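Local atomic coordinates of protein A52 (Vaccinia virus, PDB entry 2VVW), a protein that targets host toll-like receptor signalling complexes, binding IRAK2 to inhibit NF-kappa-B signalling and TRAF6 to activate p38 and induce cytokines such as IL-10. Residues I5-L10 / L16-M21; M30-L35 / K50-A55; D78-Y83 / D111-E116. One frame throughout, in Å; residues are numbered along the deposited sequence.

Overall arrangement
The three contacts follow one another along the chain and differ in depth. Contact 1 is partly buried, its centre about 16 Å from that of the chain, and joins two loop segments ahead of helix 21-35 through polar groups and a water. Contact 2, its centre nearest that of the chain at about 6 Å, is still only partly buried and links helices 21-35 and 51-59 by a salt bridge. Contact 3 is a buried aromatic pair between helices 76-90 and 96-115. Contact 2 touches both others: Tyr31 OH probably hydrogen-bonds Asp8 OD1, and Arg32 NH2 forms a salt bridge with Asp111 OD2. Contacts 1 and 2, unlike contact 3, also meet the second subunit.

Contact 1 (I5-L10 / L16-M21); sequences IKPDYL and LDRDEM
The Tyr9 ring meets Asp19 OD1 at its edge, close to the ring plane, and has the carbonyl oxygen of Pro7 over one face. Ring and carboxylate planes stand 86° apart. The guanidinium of Arg18 has Pro7 CD over one face, toward the rim, 3.9 Å from NE, with the Asp19 carboxylate at its edge. The contact folds the N-terminal arm of this Bcl-2-like protein back on itself ahead of helix 21-35: Leu16 to Asp19 form a type I beta turn, and Asp8 makes an Asx turn by accepting from Leu10 N.

Asp19 OD1 is gripped twice. Tyr9 OH donates to it over 2.6 Å on the anti side but tilted 29° out of the carboxylate plane, while Arg18 NE, 2.8 Å from OD1, comes from above the other face. Arg18 can turn back on its neighbour because CG sits between the backbone N and the carbonyl carbon (chi1 67°), with a further bend at chi2. Asp19 OD2 offers its anti lone pair to Leu16 N and also hydrogen-bonds Tyr12 OH, so both oxygens of this buried carboxylate are held, which probably stabilises its charge.

Pro7 CG lies 3.5 Å from Asp19 OD1, beside these polar bonds. Lys6 turns its ammonium end toward Glu20 OE1; the bridge modelled there is doubtful in detail, being too short and resting on one of two conformers of Glu20. Glu20 holds the N-cap position of helix 21-35. Its backbone N donates to a water 3.0 Å away, and that water in turn donates to Tyr9 OH over 2.7 Å.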
# COMPACT_ATOMS: atom_id res chain seq x y z
N ILE A 5 -11.16 11.94 -2.86
CA ILE A 5 -10.10 11.21 -2.10
C ILE A 5 -10.67 10.58 -0.82
O ILE A 5 -11.32 11.25 -0.02
CB ILE A 5 -8.93 12.15 -1.73
CG1 ILE A 5 -8.35 12.81 -2.99
CG2 ILE A 5 -7.84 11.39 -0.96
CD1 ILE A 5 -6.97 13.43 -2.82
N LYS A 6 -10.41 9.28 -0.65
CA LYS A 6 -10.92 8.51 0.49
C LYS A 6 -9.99 8.71 1.68
O LYS A 6 -8.83 9.05 1.48
CB LYS A 6 -10.95 7.02 0.12
CG LYS A 6 -11.59 6.67 -1.22
CD LYS A 6 -10.88 5.48 -1.91
CE LYS A 6 -11.86 4.50 -2.56
NZ LYS A 6 -12.63 3.67 -1.55
N PRO A 7 -10.48 8.51 2.91
CA PRO A 7 -9.56 8.64 4.05
C PRO A 7 -8.53 7.51 4.10
O PRO A 7 -8.67 6.48 3.42
CB PRO A 7 -10.49 8.53 5.27
CG PRO A 7 -11.64 7.71 4.78
CD PRO A 7 -11.84 8.12 3.35
N ASP A 8 -7.49 7.69 4.90
CA ASP A 8 -6.58 6.60 5.18
C ASP A 8 -7.15 5.81 6.34
O ASP A 8 -7.70 6.42 7.26
CB ASP A 8 -5.21 7.15 5.56
CG ASP A 8 -4.21 6.05 5.71
OD1 ASP A 8 -3.69 5.59 4.67
OD2 ASP A 8 -3.96 5.63 6.87
N TYR A 9 -7.03 4.49 6.32
CA TYR A 9 -7.69 3.64 7.32
C TYR A 9 -6.81 3.18 8.49
O TYR A 9 -7.32 2.65 9.46
CB TYR A 9 -8.43 2.47 6.64
CG TYR A 9 -9.58 2.98 5.79
CD1 TYR A 9 -10.68 3.61 6.39
CD2 TYR A 9 -9.56 2.89 4.41
CE1 TYR A 9 -11.74 4.12 5.63
CE2 TYR A 9 -10.61 3.41 3.63
CZ TYR A 9 -11.70 4.01 4.25
OH TYR A 9 -12.73 4.54 3.50
N LEU A 10 -5.52 3.46 8.44
CA LEU A 10 -4.61 2.96 9.49
C LEU A 10 -5.03 3.37 10.89
O LEU A 10 -5.10 2.53 11.79
CB LEU A 10 -3.19 3.44 9.23
CG LEU A 10 -2.09 2.91 10.16
CD1 LEU A 10 -2.13 1.39 10.32
CD2 LEU A 10 -0.75 3.37 9.62
N LEU A 16 -18.17 4.34 7.98
CA LEU A 16 -19.34 5.07 7.48
C LEU A 16 -19.80 4.54 6.13
O LEU A 16 -19.11 3.73 5.51
CB LEU A 16 -19.03 6.57 7.42
CG LEU A 16 -18.52 7.19 8.75
CD1 LEU A 16 -18.07 8.63 8.55
CD2 LEU A 16 -19.56 7.09 9.88
N ASP A 17 -20.98 4.98 5.67
CA ASP A 17 -21.56 4.46 4.44
C ASP A 17 -20.59 4.58 3.26
O ASP A 17 -20.45 3.65 2.47
CB ASP A 17 -22.88 5.15 4.11
CG ASP A 17 -24.03 4.70 5.01
OD1 ASP A 17 -23.90 3.66 5.71
OD2 ASP A 17 -25.07 5.40 5.03
N ARG A 18 -19.92 5.73 3.17
CA ARG A 18 -18.98 6.03 2.09
C ARG A 18 -17.69 5.23 2.14
O ARG A 18 -16.96 5.21 1.15
CB ARG A 18 -18.62 7.51 2.11
CG ARG A 18 -17.80 7.94 3.35
CD ARG A 18 -16.28 7.91 3.14
NE ARG A 18 -15.56 8.34 4.34
CZ ARG A 18 -15.39 9.60 4.71
NH1 ARG A 18 -15.90 10.59 3.99
NH2 ARG A 18 -14.72 9.87 5.84
N ASP A 19 -17.37 4.63 3.28
CA ASP A 19 -16.15 3.85 3.42
C ASP A 19 -16.38 2.46 2.84
O ASP A 19 -17.21 1.71 3.37
CB ASP A 19 -15.75 3.72 4.88
CG ASP A 19 -15.37 5.02 5.51
OD1 ASP A 19 -14.55 5.75 4.92
OD2 ASP A 19 -15.88 5.31 6.62
N GLU A 20 -15.66 2.12 1.77
CA GLU A 20 -15.87 0.85 1.06
C GLU A 20 -15.14 -0.30 1.73
O GLU A 20 -13.95 -0.21 1.98
CB GLU A 20 -15.40 0.97 -0.39
CG GLU A 20 -16.22 1.95 -1.22
CD GLU A 20 -15.49 2.41 -2.46
OE1 GLU A 20 -14.23 2.39 -2.47
OE2 GLU A 20 -16.16 2.80 -3.44
N MET A 21 -15.86 -1.39 1.98
CA MET A 21 -15.29 -2.55 2.68
C MET A 21 -14.03 -3.11 1.97
O MET A 21 -13.04 -3.39 2.61
CB MET A 21 -16.37 -3.62 2.89
CG MET A 21 -16.08 -4.58 4.03
SD MET A 21 -15.99 -3.72 5.62
CE MET A 21 -14.40 -4.31 6.23
O HOH W 1 -13.40 3.86 0.93

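Contact 2 (M30-L35 / K50-A55); sequences MYRGLL and KFDNDA
Asp52 and Arg32 carry this contact alone, joining helix 51-59 to helix 21-35 within the Bcl-2-like bundle. Along 50-55, Lys50 comes first; its CB points away from helix 21-35, and NZ pairs with Glu47. Phe51 turns its ring into the core, against Ile100 and Ile103 of helix 96-115 and Leu145 of helix 135-153.

Asp52 then faces Arg32. The two side chains arrive from opposite directions. With CG anti to the backbone N (chi1 -178°) and the chain extended from CG to NE, Arg32 carries its guanidinium straight out from helix 21-35, across the 12.5 Å between Arg32 CA and Asp52 CA. The guanidinium grips a single oxygen end-on: NH1 reaches Asp52 OD2 at 3.0 Å along the syn lone pair, and NH2 reaches the same OD2 at 2.9 Å, tilted 28° out of the carboxylate plane. OD2 lies nearly in the guanidinium plane, while the carboxylate is turned 62° against it.

Arg32 is buried and shared: NH1 also bonds Tyr28 OH, and NH2 forms a salt bridge with Asp111. One positive charge between two carboxylates probably keeps both aspartates ionised and ties three helices together at one point.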
# COMPACT_ATOMS: atom_id res chain seq x y z
N MET A 30 -2.32 -4.32 3.38
CA MET A 30 -1.13 -3.57 3.01
C MET A 30 -0.37 -3.17 4.26
O MET A 30 0.81 -3.45 4.38
CB MET A 30 -1.52 -2.32 2.22
CG MET A 30 -0.40 -1.36 1.91
SD MET A 30 -1.07 0.15 1.20
CE MET A 30 -1.75 0.98 2.66
N TYR A 31 -1.06 -2.55 5.20
CA TYR A 31 -0.38 -2.02 6.39
C TYR A 31 0.12 -3.13 7.33
O TYR A 31 1.24 -3.05 7.87
CB TYR A 31 -1.28 -1.04 7.14
CG TYR A 31 -1.35 0.35 6.54
CD1 TYR A 31 -0.21 1.15 6.44
CD2 TYR A 31 -2.57 0.89 6.10
CE1 TYR A 31 -0.25 2.43 5.90
CE2 TYR A 31 -2.63 2.21 5.56
CZ TYR A 31 -1.47 2.95 5.46
OH TYR A 31 -1.50 4.23 4.96
N ARG A 32 -0.71 -4.15 7.55
CA ARG A 32 -0.31 -5.27 8.38
C ARG A 32 0.80 -6.08 7.70
O ARG A 32 1.80 -6.45 8.32
CB ARG A 32 -1.50 -6.16 8.72
CG ARG A 32 -1.14 -7.32 9.64
CD ARG A 32 -2.37 -7.93 10.30
NE ARG A 32 -2.01 -9.15 11.03
CZ ARG A 32 -2.77 -9.72 11.96
NH1 ARG A 32 -3.93 -9.20 12.30
NH2 ARG A 32 -2.34 -10.82 12.56
N GLY A 33 0.64 -6.32 6.41
CA GLY A 33 1.65 -7.04 5.63
C GLY A 33 3.01 -6.36 5.48
O GLY A 33 4.03 -7.05 5.31
N LEU A 34 3.04 -5.02 5.53
CA LEU A 34 4.29 -4.27 5.33
C LEU A 34 4.86 -3.72 6.63
O LEU A 34 6.07 -3.76 6.81
CB LEU A 34 4.12 -3.15 4.28
CG LEU A 34 3.71 -3.59 2.86
CD1 LEU A 34 3.67 -2.35 1.88
CD2 LEU A 34 4.57 -4.71 2.28
N LEU A 35 4.00 -3.22 7.53
CA LEU A 35 4.47 -2.64 8.80
C LEU A 35 4.35 -3.57 10.00
O LEU A 35 5.08 -3.42 10.96
CB LEU A 35 3.70 -1.36 9.13
CG LEU A 35 3.70 -0.24 8.09
CD1 LEU A 35 2.89 0.90 8.61
CD2 LEU A 35 5.11 0.16 7.75
N LYS A 50 -9.42 -8.54 15.54
CA LYS A 50 -10.11 -9.55 16.34
C LYS A 50 -10.53 -10.77 15.51
O LYS A 50 -10.77 -11.83 16.08
CB LYS A 50 -11.30 -8.93 17.08
CG LYS A 50 -10.90 -7.87 18.08
CD LYS A 50 -12.10 -7.34 18.83
CE LYS A 50 -11.72 -6.17 19.72
NZ LYS A 50 -12.90 -5.61 20.43
N PHE A 51 -10.62 -10.63 14.18
CA PHE A 51 -10.95 -11.76 13.30
C PHE A 51 -9.93 -12.90 13.35
O PHE A 51 -10.21 -14.00 12.88
CB PHE A 51 -11.09 -11.32 11.83
CG PHE A 51 -12.24 -10.37 11.55
CD1 PHE A 51 -13.11 -9.94 12.53
CD2 PHE A 51 -12.43 -9.92 10.25
CE1 PHE A 51 -14.16 -9.08 12.23
CE2 PHE A 51 -13.49 -9.06 9.93
CZ PHE A 51 -14.35 -8.65 10.93
N ASP A 52 -8.74 -12.63 13.90
CA ASP A 52 -7.70 -13.65 14.03
C ASP A 52 -8.15 -14.81 14.91
O ASP A 52 -7.79 -15.95 14.65
CB ASP A 52 -6.41 -13.05 14.61
CG ASP A 52 -5.74 -12.04 13.66
OD1 ASP A 52 -6.25 -11.75 12.55
OD2 ASP A 52 -4.69 -11.53 14.07
N ASN A 53 -8.89 -14.52 15.97
CA ASN A 53 -9.45 -15.55 16.84
C ASN A 53 -10.37 -16.49 16.08
O ASN A 53 -10.29 -17.71 16.25
CB ASN A 53 -10.26 -14.92 17.99
CG ASN A 53 -9.45 -13.92 18.81
OD1 ASN A 53 -9.93 -12.83 19.13
ND2 ASN A 53 -8.21 -14.28 19.14
N ASP A 54 -11.26 -15.93 15.26
CA ASP A 54 -12.18 -16.71 14.43
C ASP A 54 -11.42 -17.67 13.51
O ASP A 54 -11.80 -18.84 13.37
CB ASP A 54 -13.07 -15.80 13.58
CG ASP A 54 -13.88 -14.82 14.41
OD1 ASP A 54 -15.13 -14.84 14.30
OD2 ASP A 54 -13.28 -14.03 15.16
N ALA A 55 -10.36 -17.15 12.90
CA ALA A 55 -9.51 -17.90 11.98
C ALA A 55 -8.88 -19.11 12.64
O ALA A 55 -8.88 -20.20 12.07
CB ALA A 55 -8.40 -16.99 11.42

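Contact 3 (D78-Y83 / D111-E116); sequences DNFIDY and DVWRNE
Phe80 and Trp113 meet as an offset edge-to-face (T-shaped) pair: the indole turns its edge toward the face of the phenyl ring, with the planes 87° apart. The centroids of the phenyl ring and of the six-membered indole ring are 5.7 Å apart. The touching is done by one indole carbon, CH2 of Trp113, which lies 4.0 Å from Phe80 CD2 and 4.2 Å from Phe80 CG.

Two different first torsions bring the rings together. In Phe80, CG stands anti to the backbone N, which swings the ring off helix 76-90 toward helix 96-115. In Trp113, CG lies beside the backbone N and anti to the carbonyl carbon, and the long indole spans the gap so that the far corner of its benzo ring arrives at the phenyl. This length matters, since the nearest CA atoms, those of Phe80 and Trp113, are 11.5 Å apart. The second torsions then set the planes: chi2 of 65° in Phe80 and of -29° in Trp113 turn the rings so that the indole presents its edge to the phenyl face. On the five-membered ring, NE1 hydrogen-bonds Leu71 O, which helps to fix the rotation of the indole and satisfies its buried N-H.

Phe80 is further packed by Val109 and Cys106 of helix 96-115 and by Ala128 of helix 123-132. The buried aromatic pair joins helix 76-90 to the C-terminal end of helix 96-115, interhelical core packing within the all-helical Bcl-2-like fold.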
# COMPACT_ATOMS: atom_id res chain seq x y z
N ASP A 78 0.82 -19.64 -3.99
CA ASP A 78 -0.06 -20.52 -4.76
C ASP A 78 -0.70 -21.63 -3.91
O ASP A 78 -1.86 -21.99 -4.12
CB ASP A 78 0.71 -21.13 -5.92
CG ASP A 78 1.03 -20.13 -7.00
OD1 ASP A 78 0.25 -19.16 -7.19
OD2 ASP A 78 2.08 -20.30 -7.65
N ASN A 79 0.08 -22.19 -2.98
CA ASN A 79 -0.44 -23.16 -1.99
C ASN A 79 -1.54 -22.54 -1.10
O ASN A 79 -2.55 -23.19 -0.79
CB ASN A 79 0.70 -23.68 -1.09
CG ASN A 79 1.70 -24.54 -1.84
OD1 ASN A 79 1.48 -24.92 -2.99
ND2 ASN A 79 2.82 -24.84 -1.18
N PHE A 80 -1.35 -21.29 -0.70
CA PHE A 80 -2.36 -20.57 0.05
C PHE A 80 -3.66 -20.41 -0.74
O PHE A 80 -4.74 -20.66 -0.23
CB PHE A 80 -1.84 -19.20 0.45
CG PHE A 80 -2.86 -18.33 1.13
CD1 PHE A 80 -3.38 -18.69 2.36
CD2 PHE A 80 -3.30 -17.16 0.54
CE1 PHE A 80 -4.31 -17.88 3.00
CE2 PHE A 80 -4.24 -16.36 1.17
CZ PHE A 80 -4.73 -16.71 2.40
N ILE A 81 -3.55 -20.00 -2.00
CA ILE A 81 -4.73 -19.83 -2.86
C ILE A 81 -5.44 -21.18 -3.06
O ILE A 81 -6.69 -21.26 -3.01
CB ILE A 81 -4.35 -19.16 -4.21
CG1 ILE A 81 -3.88 -17.70 -4.00
CG2 ILE A 81 -5.51 -19.19 -5.22
CD1 ILE A 81 -4.96 -16.73 -3.44
N ASP A 82 -4.67 -22.25 -3.29
CA ASP A 82 -5.23 -23.59 -3.46
C ASP A 82 -6.05 -23.95 -2.22
O ASP A 82 -7.18 -24.43 -2.32
CB ASP A 82 -4.12 -24.61 -3.75
CG ASP A 82 -4.63 -26.04 -3.86
OD1 ASP A 82 -4.84 -26.66 -2.80
OD2 ASP A 82 -4.80 -26.56 -4.99
N TYR A 83 -5.49 -23.65 -1.05
CA TYR A 83 -6.14 -23.90 0.25
C TYR A 83 -7.46 -23.16 0.45
O TYR A 83 -8.44 -23.72 0.97
CB TYR A 83 -5.15 -23.55 1.38
CG TYR A 83 -5.73 -23.67 2.77
CD1 TYR A 83 -5.80 -24.90 3.41
CD2 TYR A 83 -6.18 -22.54 3.46
CE1 TYR A 83 -6.35 -25.02 4.69
CE2 TYR A 83 -6.73 -22.65 4.74
CZ TYR A 83 -6.80 -23.89 5.35
OH TYR A 83 -7.33 -24.02 6.62
N ASP A 111 1.32 -12.18 8.14
CA ASP A 111 2.37 -12.02 9.15
C ASP A 111 3.57 -12.89 8.85
O ASP A 111 4.70 -12.47 9.07
CB ASP A 111 1.91 -12.41 10.55
CG ASP A 111 0.81 -11.55 11.10
OD1 ASP A 111 0.61 -10.41 10.64
OD2 ASP A 111 0.13 -12.03 12.02
N VAL A 112 3.31 -14.13 8.43
CA VAL A 112 4.39 -15.07 8.16
C VAL A 112 5.24 -14.53 7.03
O VAL A 112 6.46 -14.55 7.09
CB VAL A 112 3.84 -16.50 7.82
CG1 VAL A 112 4.95 -17.44 7.35
CG2 VAL A 112 3.11 -17.11 9.02
N TRP A 113 4.59 -14.06 5.97
CA TRP A 113 5.31 -13.50 4.84
C TRP A 113 6.09 -12.23 5.15
O TRP A 113 7.23 -12.07 4.70
CB TRP A 113 4.34 -13.28 3.69
CG TRP A 113 3.81 -14.54 3.10
CD1 TRP A 113 4.41 -15.77 3.05
CD2 TRP A 113 2.55 -14.69 2.42
NE1 TRP A 113 3.60 -16.67 2.37
CE2 TRP A 113 2.46 -16.03 1.99
CE3 TRP A 113 1.48 -13.82 2.15
CZ2 TRP A 113 1.34 -16.52 1.30
CZ3 TRP A 113 0.39 -14.31 1.44
CH2 TRP A 113 0.33 -15.65 1.04
N ARG A 114 5.50 -11.34 5.96
CA ARG A 114 6.21 -10.14 6.38
C ARG A 114 7.49 -10.53 7.09
O ARG A 114 8.58 -10.00 6.80
CB ARG A 114 5.33 -9.30 7.29
CG ARG A 114 5.90 -7.91 7.61
CD ARG A 114 5.06 -7.21 8.67
NE ARG A 114 5.06 -7.97 9.92
CZ ARG A 114 4.02 -8.64 10.44
NH1 ARG A 114 2.81 -8.64 9.87
NH2 ARG A 114 4.21 -9.30 11.58
N ASN A 115 7.36 -11.45 8.03
CA ASN A 115 8.50 -11.89 8.84
C ASN A 115 9.62 -12.52 8.02
O ASN A 115 10.78 -12.42 8.37
CB ASN A 115 8.03 -12.85 9.94
CG ASN A 115 7.13 -12.17 10.97
OD1 ASN A 115 7.11 -10.94 11.08
ND2 ASN A 115 6.36 -12.97 11.70
N GLU A 116 9.25 -13.14 6.90
CA GLU A 116 10.20 -13.73 5.96
C GLU A 116 10.68 -12.72 4.89
O GLU A 116 11.53 -13.05 4.05
CB GLU A 116 9.54 -14.94 5.31
CG GLU A 116 10.42 -15.78 4.38
CD GLU A 116 11.51 -16.55 5.09
OE1 GLU A 116 11.67 -16.44 6.33
OE2 GLU A 116 12.23 -17.28 4.38